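Local coordinates for protein peptide ABC transporter permease (Staphylococcus hominis, PDB 6EXS) that probably imports peptides using the proton gradient, as in other POT family transporters, and binds a thioalcohol-conjugated peptide, a precursor of human axillary malodour, at residues R83-T87 with R88-L92; T91-G94 with A95-I99; I382-V385 with G386-Y389. All blocks are in the same frame, centred on the assembly; numbering follows the deposited sequence.

In the fold
Contacts 1 and 2 overlap on helix 74-106, with centres about 11 Å apart; they share Thr91 and Leu92, and both touch the same monoolein, OLC of chain M. Contact 3 occupies the last turns of helix 364-389, on the opposite side of the chain's centre, with its centre about 50 Å from that of contact 1 and about 44 Å from that of contact 2; a different monoolein lies along it. The bound peptide conjugate is about 14 Å from the side chain of Ile98 and about 10 Å from that of Ile382. No residue of its pocket belongs to these segments, and each contact has a lipid beside it, contact 1 at the helix bend.

Contact 1 (R83-T87 with R88-L92); sequences RITGT and RGATL. With OLC ((2R)-2,3-dihydroxypropyl (9Z)-octadec-9-enoate), chain M.
The flat carbonyl of Thr87 is used on both faces by Thr91. Thr91 OG1 donates to Thr87 O over 2.7 Å from 36° out of the carbonyl plane, while Thr91 N reaches the same oxygen from the opposite face at 3.0 Å. With chi1 at -58°, the Thr91 hydroxyl lies beside its backbone N, which turns it back along the helix to that oxygen. The carbonyl of Gly86 is approached differently: Thr85 OG1 donates in its plane, on a lone pair, at 2.7 Å, and Ala90 N adds a weak 3.5 Å bond to Gly86 O.

Here helix 74-106 bends: the axes of 83-87 and 88-92 make 69°, and Gly86 has a positive phi. A water donates to Thr85 O (2.7 Å) and accepts from Gly89 N (2.9 Å), atoms too far apart, at 4.3 Å, for the usual i to i+4 bond. Gly89, without a side chain, lets the lipid glycerol come close, its CA 3.6 Å from C21 of OLC (chain M). The sequence here resembles motif A, the major facilitator signature between the second and third transmembrane helices, so the bend is probably that turn.

The Arg88 guanidinium donates hydrogen bonds to Val207 O, Gly205 O, Asn200 OD1 and Tyr196 OH, tying it to helix 178-204 and the chain just beyond, while on helix 110-137 Thr87 and Thr91 pack on Asn131 and Ile135, and Ala90 on Asn131.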
# COMPACT_ATOMS: atom_id res chain seq x y z
N ARG A 83 7.31 19.89 -9.38
CA ARG A 83 7.22 20.91 -10.43
C ARG A 83 6.27 22.08 -10.16
O ARG A 83 6.37 23.09 -10.86
CB ARG A 83 6.86 20.24 -11.77
CG ARG A 83 7.75 19.04 -12.11
CD ARG A 83 8.17 18.98 -13.56
NE ARG A 83 9.01 20.12 -13.91
CZ ARG A 83 9.43 20.40 -15.14
NH1 ARG A 83 9.10 19.61 -16.15
NH2 ARG A 83 10.17 21.47 -15.37
N ILE A 84 5.36 21.98 -9.16
CA ILE A 84 4.35 23.02 -8.92
C ILE A 84 4.31 23.58 -7.49
O ILE A 84 4.51 24.77 -7.33
CB ILE A 84 2.93 22.50 -9.37
CG1 ILE A 84 2.90 22.13 -10.87
CG2 ILE A 84 1.80 23.51 -9.03
CD1 ILE A 84 1.73 21.25 -11.31
N THR A 85 3.96 22.75 -6.48
CA THR A 85 3.72 23.21 -5.10
C THR A 85 4.86 23.09 -4.08
O THR A 85 4.86 23.81 -3.08
CB THR A 85 2.51 22.44 -4.50
OG1 THR A 85 2.89 21.08 -4.28
CG2 THR A 85 1.26 22.49 -5.38
N GLY A 86 5.76 22.14 -4.30
CA GLY A 86 6.78 21.79 -3.33
C GLY A 86 6.20 20.62 -2.56
O GLY A 86 5.01 20.32 -2.71
N THR A 87 7.00 19.95 -1.74
CA THR A 87 6.52 18.78 -1.00
C THR A 87 5.61 19.18 0.16
O THR A 87 4.68 18.45 0.47
CB THR A 87 7.68 17.86 -0.59
OG1 THR A 87 8.63 18.62 0.15
CG2 THR A 87 8.37 17.23 -1.80
N ARG A 88 5.85 20.36 0.78
CA ARG A 88 5.06 20.85 1.92
C ARG A 88 3.61 21.13 1.55
O ARG A 88 2.71 20.59 2.21
CB ARG A 88 5.71 22.07 2.59
CG ARG A 88 7.04 21.76 3.24
CD ARG A 88 6.96 21.20 4.65
NE ARG A 88 6.66 22.22 5.66
CZ ARG A 88 7.55 23.07 6.16
NH1 ARG A 88 8.81 23.05 5.75
NH2 ARG A 88 7.18 23.95 7.08
N GLY A 89 3.41 21.92 0.50
CA GLY A 89 2.10 22.26 -0.03
C GLY A 89 1.29 21.03 -0.38
O GLY A 89 0.13 20.92 0.02
N ALA A 90 1.93 20.08 -1.10
CA ALA A 90 1.38 18.79 -1.53
C ALA A 90 0.97 17.88 -0.36
O ALA A 90 -0.09 17.24 -0.44
CB ALA A 90 2.37 18.08 -2.45
N THR A 91 1.79 17.83 0.73
CA THR A 91 1.52 17.06 1.96
C THR A 91 0.26 17.63 2.65
O THR A 91 -0.58 16.87 3.14
CB THR A 91 2.75 17.10 2.93
OG1 THR A 91 3.91 16.59 2.27
CG2 THR A 91 2.52 16.33 4.25
N LEU A 92 0.14 18.98 2.69
CA LEU A 92 -0.95 19.72 3.32
C LEU A 92 -2.25 19.60 2.53
O LEU A 92 -3.30 19.33 3.13
CB LEU A 92 -0.55 21.19 3.56
CG LEU A 92 -1.55 22.16 4.25
CD1 LEU A 92 -2.17 21.56 5.51
CD2 LEU A 92 -0.88 23.46 4.59
C24 OLC M . 0.98 25.89 -2.63
C5 OLC M . -6.92 24.77 0.95
C4 OLC M . -5.73 23.86 1.20
C3 OLC M . -4.40 24.45 0.75
C2 OLC M . -3.24 23.49 0.96
C21 OLC M . -0.57 24.29 -1.46
C1 OLC M . -1.90 24.03 0.52
C22 OLC M . -0.35 25.71 -1.93
O19 OLC M . -0.98 24.24 1.26
O25 OLC M . 2.08 25.78 -1.73
O23 OLC M . -1.42 26.09 -2.81
O20 OLC M . -1.86 24.21 -0.81
O HOH W 1 5.62 23.44 -0.54

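Contact 2 (T91-G94 with A95-I99); sequences TLLG and AVLII. With OLC ((2R)-2,3-dihydroxypropyl (9Z)-octadec-9-enoate), chain M.
Leu97 lies over the carbonyl of Leu93, one turn earlier. Its CG is 3.3 Å from Leu93 O, and its CD1 is 3.9 Å from Leu93 CG, the two side chains crossing obliquely. A chi1 of -71° places Leu97 CG beside its own backbone N and therefore close to the oxygen which that N-H engages. The bond from Leu97 N to Leu93 O is nearly straight, 173° at the hydrogen.

Ile98 repeats the pattern on Gly94: its N donates to Gly94 O at 2.8 Å, and its CG1 sits 3.3 Å from the same oxygen. Leu92 CD1 meets Val96 CG2 more loosely, at 4.4 Å. Ala95 and Val96 complete the i to i+4 series by donating to the carbonyls of Thr91 and Leu92; this run of four bonds, with helical phi and psi throughout, marks a regular alpha-helix.

Beyond this shell the faces of the helix divide. Leu97 packs on Phe120 and Leu127 of helix 110-137, and Ala95 on Leu193 of helix 178-204. The monoolein of chain M covers another part, with Leu93 CD1 3.8 Å from its carbon C4 and Leu92 CD2 3.4 Å from its ester carbonyl oxygen O19.

Four successive N-H groups are paired with carbonyls inside the helix and, apart from Gly94, the residues from Leu92 to Ile99 all carry aliphatic side chains, a chemistry suited to a transmembrane segment flanked by protein and lipid.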
# COMPACT_ATOMS: atom_id res chain seq x y z
N THR A 91 1.79 17.83 0.73
CA THR A 91 1.52 17.06 1.96
C THR A 91 0.26 17.63 2.65
O THR A 91 -0.58 16.87 3.14
CB THR A 91 2.75 17.10 2.93
OG1 THR A 91 3.91 16.59 2.27
CG2 THR A 91 2.52 16.33 4.25
N LEU A 92 0.14 18.98 2.69
CA LEU A 92 -0.95 19.72 3.32
C LEU A 92 -2.25 19.60 2.53
O LEU A 92 -3.30 19.33 3.13
CB LEU A 92 -0.55 21.19 3.56
CG LEU A 92 -1.55 22.16 4.25
CD1 LEU A 92 -2.17 21.56 5.51
CD2 LEU A 92 -0.88 23.46 4.59
N LEU A 93 -2.19 19.80 1.20
CA LEU A 93 -3.37 19.67 0.36
C LEU A 93 -3.87 18.23 0.41
O LEU A 93 -5.06 18.02 0.60
CB LEU A 93 -3.13 20.14 -1.09
CG LEU A 93 -4.36 20.20 -2.00
CD1 LEU A 93 -5.47 21.05 -1.39
CD2 LEU A 93 -4.00 20.74 -3.36
N GLY A 94 -2.94 17.28 0.36
CA GLY A 94 -3.24 15.86 0.47
C GLY A 94 -4.00 15.54 1.74
O GLY A 94 -5.07 14.94 1.68
N ALA A 95 -3.48 16.00 2.89
CA ALA A 95 -4.08 15.81 4.22
C ALA A 95 -5.52 16.34 4.31
O ALA A 95 -6.37 15.65 4.87
CB ALA A 95 -3.21 16.45 5.29
N VAL A 96 -5.79 17.54 3.75
CA VAL A 96 -7.10 18.19 3.74
C VAL A 96 -8.06 17.35 2.89
O VAL A 96 -9.14 16.99 3.35
CB VAL A 96 -7.01 19.68 3.27
CG1 VAL A 96 -8.41 20.29 3.05
CG2 VAL A 96 -6.22 20.52 4.26
N LEU A 97 -7.61 16.98 1.67
CA LEU A 97 -8.36 16.13 0.75
C LEU A 97 -8.71 14.76 1.37
O LEU A 97 -9.85 14.32 1.24
CB LEU A 97 -7.60 15.99 -0.57
CG LEU A 97 -7.58 17.25 -1.44
CD1 LEU A 97 -6.65 17.08 -2.61
CD2 LEU A 97 -8.97 17.60 -1.97
N ILE A 98 -7.74 14.13 2.11
CA ILE A 98 -7.93 12.86 2.81
C ILE A 98 -9.04 12.99 3.88
O ILE A 98 -9.92 12.12 3.95
CB ILE A 98 -6.58 12.29 3.36
CG1 ILE A 98 -5.72 11.73 2.23
CG2 ILE A 98 -6.80 11.23 4.47
CD1 ILE A 98 -4.23 11.63 2.55
N ILE A 99 -9.03 14.10 4.69
CA ILE A 99 -10.07 14.38 5.71
C ILE A 99 -11.47 14.48 5.07
O ILE A 99 -12.45 14.02 5.67
CB ILE A 99 -9.74 15.63 6.57
CG1 ILE A 99 -8.44 15.41 7.32
CG2 ILE A 99 -10.86 15.93 7.58
CD1 ILE A 99 -7.74 16.65 7.80
C24 OLC M . 0.98 25.89 -2.63
C5 OLC M . -6.92 24.77 0.95
C4 OLC M . -5.73 23.86 1.20
C3 OLC M . -4.40 24.45 0.75
C2 OLC M . -3.24 23.49 0.96
C21 OLC M . -0.57 24.29 -1.46
C1 OLC M . -1.90 24.03 0.52
C22 OLC M . -0.35 25.71 -1.93
O19 OLC M . -0.98 24.24 1.26
O25 OLC M . 2.08 25.78 -1.73
O23 OLC M . -1.42 26.09 -2.81
O20 OLC M . -1.86 24.21 -0.81

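Contact 3 (I382-V385 with G386-Y389); sequences IGLV and GLGY. With OLC ((2R)-2,3-dihydroxypropyl (9Z)-octadec-9-enoate), chain F.
Four successive backbone bonds, from the N atoms of Gly386, Leu387, Gly388 and Tyr389 to the carbonyls of Ile382, Gly383, Leu384 and Val385, keep 382-389 an alpha-helix up to its last residue, with N-H...O angles falling between 142° and 165°. These are the final turns of the transmembrane helix 364-389 in the major facilitator fold.

Val385 and Tyr389 lie side by side and point the same way, Val385 CG1 being 3.8 Å from Tyr389 CD2. The ring also turns an edge to the backbone: Val385 O lies in its plane, 3.1 Å from CD2. Tyr389 CG stands beside its own backbone N, at a chi1 of -75°, which brings the ring back along the helix toward that oxygen. One ring face is covered by glycerol carbon C21 of OLC (chain F), 3.6 Å above the plane and offset toward the rim. The phenol OH reaches another lipid, hydrogen-bonding to its O25. Leu384 and Leu387 form a second parallel pair on the surface, their CD2 atoms 3.9 Å apart.

The monoolein of chain F follows the helix lengthwise. Its chain passes Leu384 CD1 at C7 and Val385 CG2 at C4, both at 3.8 Å, before the ester reaches Gly388, where no side chain intervenes. Val385 also touches Trp398 of helix 396-418 and Phe394, so that it packs against both protein and lipid. The head group finally bonds to the helix end itself: its hydroxyl O23 donates to Gly388 O over 2.8 Å.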
# COMPACT_ATOMS: atom_id res chain seq x y z
N ILE A 382 -3.81 -22.64 3.54
CA ILE A 382 -5.25 -22.39 3.69
C ILE A 382 -6.09 -23.23 2.68
O ILE A 382 -7.11 -23.80 3.07
CB ILE A 382 -5.61 -20.87 3.70
CG1 ILE A 382 -7.03 -20.62 4.24
CG2 ILE A 382 -5.37 -20.19 2.35
CD1 ILE A 382 -7.28 -20.97 5.74
N GLY A 383 -5.59 -23.37 1.44
CA GLY A 383 -6.19 -24.19 0.40
C GLY A 383 -6.31 -25.64 0.82
O GLY A 383 -7.35 -26.26 0.61
N LEU A 384 -5.25 -26.18 1.46
CA LEU A 384 -5.26 -27.57 1.95
C LEU A 384 -6.16 -27.76 3.17
O LEU A 384 -6.72 -28.84 3.34
CB LEU A 384 -3.84 -28.10 2.21
CG LEU A 384 -2.97 -28.39 0.97
CD1 LEU A 384 -1.57 -28.80 1.39
CD2 LEU A 384 -3.58 -29.49 0.09
N VAL A 385 -6.32 -26.70 4.00
CA VAL A 385 -7.21 -26.71 5.18
C VAL A 385 -8.68 -26.83 4.70
O VAL A 385 -9.41 -27.69 5.21
CB VAL A 385 -6.96 -25.49 6.11
CG1 VAL A 385 -8.05 -25.34 7.16
CG2 VAL A 385 -5.59 -25.57 6.78
N GLY A 386 -9.07 -26.02 3.71
CA GLY A 386 -10.42 -26.05 3.14
C GLY A 386 -10.75 -27.36 2.46
O GLY A 386 -11.87 -27.87 2.59
N LEU A 387 -9.75 -27.94 1.77
CA LEU A 387 -9.81 -29.23 1.08
C LEU A 387 -9.95 -30.36 2.10
O LEU A 387 -10.69 -31.31 1.86
CB LEU A 387 -8.51 -29.42 0.26
CG LEU A 387 -8.41 -30.60 -0.71
CD1 LEU A 387 -9.34 -30.43 -1.91
CD2 LEU A 387 -6.98 -30.76 -1.21
N GLY A 388 -9.24 -30.24 3.22
CA GLY A 388 -9.27 -31.23 4.30
C GLY A 388 -10.59 -31.28 5.04
O GLY A 388 -11.10 -32.37 5.31
N TYR A 389 -11.15 -30.11 5.37
CA TYR A 389 -12.40 -30.00 6.12
C TYR A 389 -13.66 -30.09 5.26
O TYR A 389 -14.66 -30.62 5.74
CB TYR A 389 -12.41 -28.71 6.95
CG TYR A 389 -11.53 -28.76 8.18
CD1 TYR A 389 -11.99 -29.32 9.37
CD2 TYR A 389 -10.23 -28.25 8.16
CE1 TYR A 389 -11.18 -29.36 10.51
CE2 TYR A 389 -9.42 -28.29 9.28
CZ TYR A 389 -9.90 -28.85 10.46
OH TYR A 389 -9.10 -28.89 11.57
C18 OLC F . 9.65 -19.73 8.51
C10 OLC F . 2.58 -25.36 3.85
C9 OLC F . 1.49 -26.13 3.89
C17 OLC F . 9.28 -20.92 7.64
C11 OLC F . 3.72 -25.34 4.83
C8 OLC F . 1.12 -27.15 4.94
C24 OLC F . -9.48 -33.46 9.20
C16 OLC F . 7.78 -21.18 7.56
C12 OLC F . 4.17 -23.93 5.22
C7 OLC F . -0.28 -27.72 4.76
C15 OLC F . 7.42 -22.42 6.75
C13 OLC F . 5.57 -23.88 5.81
C6 OLC F . -0.76 -28.57 5.92
C14 OLC F . 5.96 -22.52 6.37
C5 OLC F . -2.09 -29.27 5.69
C4 OLC F . -3.31 -28.48 6.13
C3 OLC F . -4.14 -29.15 7.22
C2 OLC F . -5.30 -29.98 6.68
C21 OLC F . -8.38 -31.49 8.09
C1 OLC F . -6.28 -30.42 7.74
C22 OLC F . -8.53 -32.99 8.12
O19 OLC F . -6.19 -30.13 8.91
O25 OLC F . -10.83 -33.09 8.93
O23 OLC F . -8.97 -33.47 6.84
O20 OLC F . -7.26 -31.16 7.23